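Local coordinates for putative Scyalone Dehydratase (Novosphingobium aromaticivorans DSM 12444, PDB 3EF8) that probably acts as a lyase of the scytalone dehydratase type, built on a SnoaL-like, NTF2-like fold, at the interface of chains A and B. Coordinates in Å, arbitrary orientation; residue numbers count along the deposited sequence, not the author numbering. Chains: chain A/B, Putative Scyalone Dehydratase.

The interface of chains A and B. Residues chain A 111, 146-150; chain B 25-28, 63-64, 67-69.
The C-terminal tail of one NTF2-like subunit lies here against the end of the neighbour's helix 3-25 and the turn after it, in what may be a subunit contact of the deposited trimer. Backbone pairing sets the register: A:Ala149 N gives a nearly straight hydrogen bond (167° at H) to B:Met26 O, 2.9 Å away. B:Asn27 returns one from its side-chain amide, ND2 lying 3.0 Å from A:Ala149 O; with CG anti to the backbone N (chi1 -172°), A:Ala149 O lies near the plane of the B:Asn27 amide, while ND2 stands above the plane of the A:Ala149 carbonyl. The small methyl of A:Ala149, its CB 3.4 Å from B:Asn27 O, suits this close approach.

A:Arg148 supplies the reach. Its chain, extended from CG to NE, passes B:Asp25 O and carries the guanidinium between B:Gly69 CA on one face and B:Asn27 CB on the other, both toward the rim. At the tip NH2 donates to B:Ile63 O at 2.9 Å, and NH1 bonds weakly to B:Phe67 O; the guanidinium, presumably charged, meets main-chain carbonyls here, and B:Gly69 has no side chain to crowd its face.

B:Met26, present as selenomethionine, has a flexible, unbranched chain that bends at chi2 and chi3 to slide past A:Ile146, its SE 3.8 Å from CD1. Water 1 bridges the long amide of A:Gln111, through NE2, to carboxylate OD2 of B:Asp25. Water 2, in the ring plane of B:His28, lies 2.8 Å from its NE2 (174° at H) and 2.7 Å from A:Gly147 O.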
loop_
_atom_site.group_PDB
_atom_site.type_symbol
_atom_site.label_atom_id
_atom_site.label_comp_id
_atom_site.label_asym_id
_atom_site.label_seq_id
_atom_site.Cartn_x
_atom_site.Cartn_y
_atom_site.Cartn_z
ATOM N N GLN A 111 -3.292 -9.642 -8.033
ATOM C CA GLN A 111 -2.159 -9.101 -8.780
ATOM C C GLN A 111 -2.666 -8.586 -10.098
ATOM O O GLN A 111 -3.458 -9.280 -10.760
ATOM C CB GLN A 111 -1.124 -10.198 -9.049
ATOM C CG GLN A 111 -0.681 -10.949 -7.831
ATOM C CD GLN A 111 0.223 -12.148 -8.184
ATOM O OE1 GLN A 111 0.280 -12.548 -9.362
ATOM N NE2 GLN A 111 0.876 -12.731 -7.190
ATOM N N ILE A 146 -2.703 -17.083 -9.944
ATOM C CA ILE A 146 -1.403 -16.403 -9.968
ATOM C C ILE A 146 -0.285 -17.275 -10.494
ATOM O O ILE A 146 0.733 -16.795 -10.940
ATOM C CB ILE A 146 -1.020 -15.786 -8.624
ATOM C CG1 ILE A 146 -0.816 -16.822 -7.536
ATOM C CG2 ILE A 146 -2.077 -14.737 -8.212
ATOM C CD1 ILE A 146 -0.123 -16.287 -6.271
ATOM N N GLY A 147 -0.500 -18.587 -10.446
ATOM C CA GLY A 147 0.519 -19.536 -10.897
ATOM C C GLY A 147 1.489 -19.933 -9.789
ATOM O O GLY A 147 2.671 -20.202 -10.051
ATOM N N ARG A 148 0.996 -19.977 -8.569
ATOM C CA ARG A 148 1.804 -20.333 -7.387
ATOM C C ARG A 148 2.424 -21.724 -7.549
ATOM O O ARG A 148 1.724 -22.668 -7.910
ATOM C CB ARG A 148 0.962 -20.299 -6.125
ATOM C CG ARG A 148 1.729 -20.480 -4.823
ATOM C CD ARG A 148 0.828 -20.231 -3.645
ATOM N NE ARG A 148 1.510 -20.144 -2.391
ATOM C CZ ARG A 148 1.609 -21.108 -1.491
ATOM N NH1 ARG A 148 1.120 -22.313 -1.759
ATOM N NH2 ARG A 148 2.196 -20.886 -0.344
ATOM N N ALA A 149 3.704 -21.849 -7.251
ATOM C CA ALA A 149 4.406 -23.148 -7.374
ATOM C C ALA A 149 3.882 -24.062 -6.301
ATOM O O ALA A 149 3.597 -23.653 -5.203
ATOM C CB ALA A 149 5.916 -22.962 -7.259
ATOM N N GLU A 150 3.741 -25.338 -6.664
ATOM C CA GLU A 150 3.243 -26.360 -5.745
ATOM C C GLU A 150 4.437 -27.123 -5.170
ATOM O O GLU A 150 5.460 -26.519 -4.814
ATOM C CB GLU A 150 2.279 -27.323 -6.463
ATOM N N ASP B 25 4.792 -14.915 -2.393
ATOM C CA ASP B 25 3.407 -15.287 -2.644
ATOM C C ASP B 25 3.319 -16.372 -3.721
ATOM O O ASP B 25 2.372 -17.176 -3.752
ATOM C CB ASP B 25 2.600 -14.086 -3.052
ATOM C CG ASP B 25 2.325 -13.107 -1.891
ATOM O OD1 ASP B 25 2.512 -13.484 -0.718
ATOM O OD2 ASP B 25 2.001 -11.921 -2.183
HETATM N N MSE B 26 4.333 -16.444 -4.575
HETATM C CA MSE B 26 4.401 -17.459 -5.662
HETATM C C MSE B 26 5.061 -18.759 -5.204
HETATM O O MSE B 26 5.118 -19.721 -5.966
HETATM C CB MSE B 26 5.160 -16.932 -6.838
HETATM C CG MSE B 26 4.502 -15.779 -7.506
HETATM SE SE MSE B 26 2.901 -16.364 -8.519
HETATM C CE MSE B 26 3.884 -17.276 -9.935
ATOM N N ASN B 27 5.539 -18.819 -3.983
ATOM C CA ASN B 27 6.293 -19.990 -3.466
ATOM C C ASN B 27 7.543 -20.292 -4.315
ATOM O O ASN B 27 7.704 -21.423 -4.841
ATOM C CB ASN B 27 5.390 -21.212 -3.364
ATOM C CG ASN B 27 6.063 -22.355 -2.659
ATOM O OD1 ASN B 27 7.023 -22.138 -1.943
ATOM N ND2 ASN B 27 5.587 -23.569 -2.902
ATOM N N HIS B 28 8.399 -19.283 -4.468
ATOM C CA HIS B 28 9.632 -19.406 -5.235
ATOM C C HIS B 28 10.830 -19.203 -4.292
ATOM O O HIS B 28 11.479 -18.155 -4.350
ATOM C CB HIS B 28 9.730 -18.364 -6.352
ATOM C CG HIS B 28 8.696 -18.482 -7.433
ATOM N ND1 HIS B 28 8.431 -17.460 -8.305
ATOM C CD2 HIS B 28 7.910 -19.521 -7.819
ATOM C CE1 HIS B 28 7.502 -17.844 -9.165
ATOM N NE2 HIS B 28 7.189 -19.101 -8.916
ATOM N N ILE B 63 6.572 -23.385 3.033
ATOM C CA ILE B 63 5.712 -22.304 2.483
ATOM C C ILE B 63 4.628 -22.929 1.620
ATOM O O ILE B 63 3.475 -22.549 1.682
ATOM C CB ILE B 63 6.498 -21.279 1.615
ATOM C CG1 ILE B 63 7.418 -20.425 2.472
ATOM C CG2 ILE B 63 5.538 -20.315 0.837
ATOM C CD1 ILE B 63 8.261 -19.491 1.662
ATOM N N GLY B 64 5.009 -23.945 0.857
ATOM C CA GLY B 64 4.136 -24.543 -0.127
ATOM C C GLY B 64 3.171 -25.538 0.472
ATOM O O GLY B 64 2.139 -25.861 -0.122
ATOM N N PHE B 67 0.706 -23.441 3.719
ATOM C CA PHE B 67 -0.209 -22.415 3.198
ATOM C C PHE B 67 -0.685 -22.774 1.810
ATOM O O PHE B 67 0.090 -23.268 0.974
ATOM C CB PHE B 67 0.458 -21.022 3.054
ATOM C CG PHE B 67 1.213 -20.550 4.257
ATOM C CD1 PHE B 67 0.573 -20.224 5.442
ATOM C CD2 PHE B 67 2.582 -20.379 4.181
ATOM C CE1 PHE B 67 1.285 -19.793 6.551
ATOM C CE2 PHE B 67 3.301 -19.930 5.288
ATOM C CZ PHE B 67 2.643 -19.643 6.473
ATOM N N ARG B 68 -1.954 -22.516 1.557
ATOM C CA ARG B 68 -2.510 -22.635 0.209
ATOM C C ARG B 68 -2.231 -21.358 -0.565
ATOM O O ARG B 68 -2.249 -21.345 -1.790
ATOM C CB ARG B 68 -4.012 -22.892 0.249
ATOM C CG ARG B 68 -4.360 -24.232 0.870
ATOM C CD ARG B 68 -5.844 -24.463 0.805
ATOM N NE ARG B 68 -6.550 -23.700 1.819
ATOM C CZ ARG B 68 -7.851 -23.454 1.780
ATOM N NH1 ARG B 68 -8.578 -23.906 0.771
ATOM N NH2 ARG B 68 -8.436 -22.777 2.753
ATOM N N GLY B 69 -2.003 -20.276 0.176
ATOM C CA GLY B 69 -1.698 -18.992 -0.451
ATOM C C GLY B 69 -1.372 -17.950 0.582
ATOM O O GLY B 69 -1.758 -18.078 1.730
HETATM O O HOH W 1 0.681 -11.456 -4.618
HETATM O O HOH W 2 5.304 -20.739 -10.228
#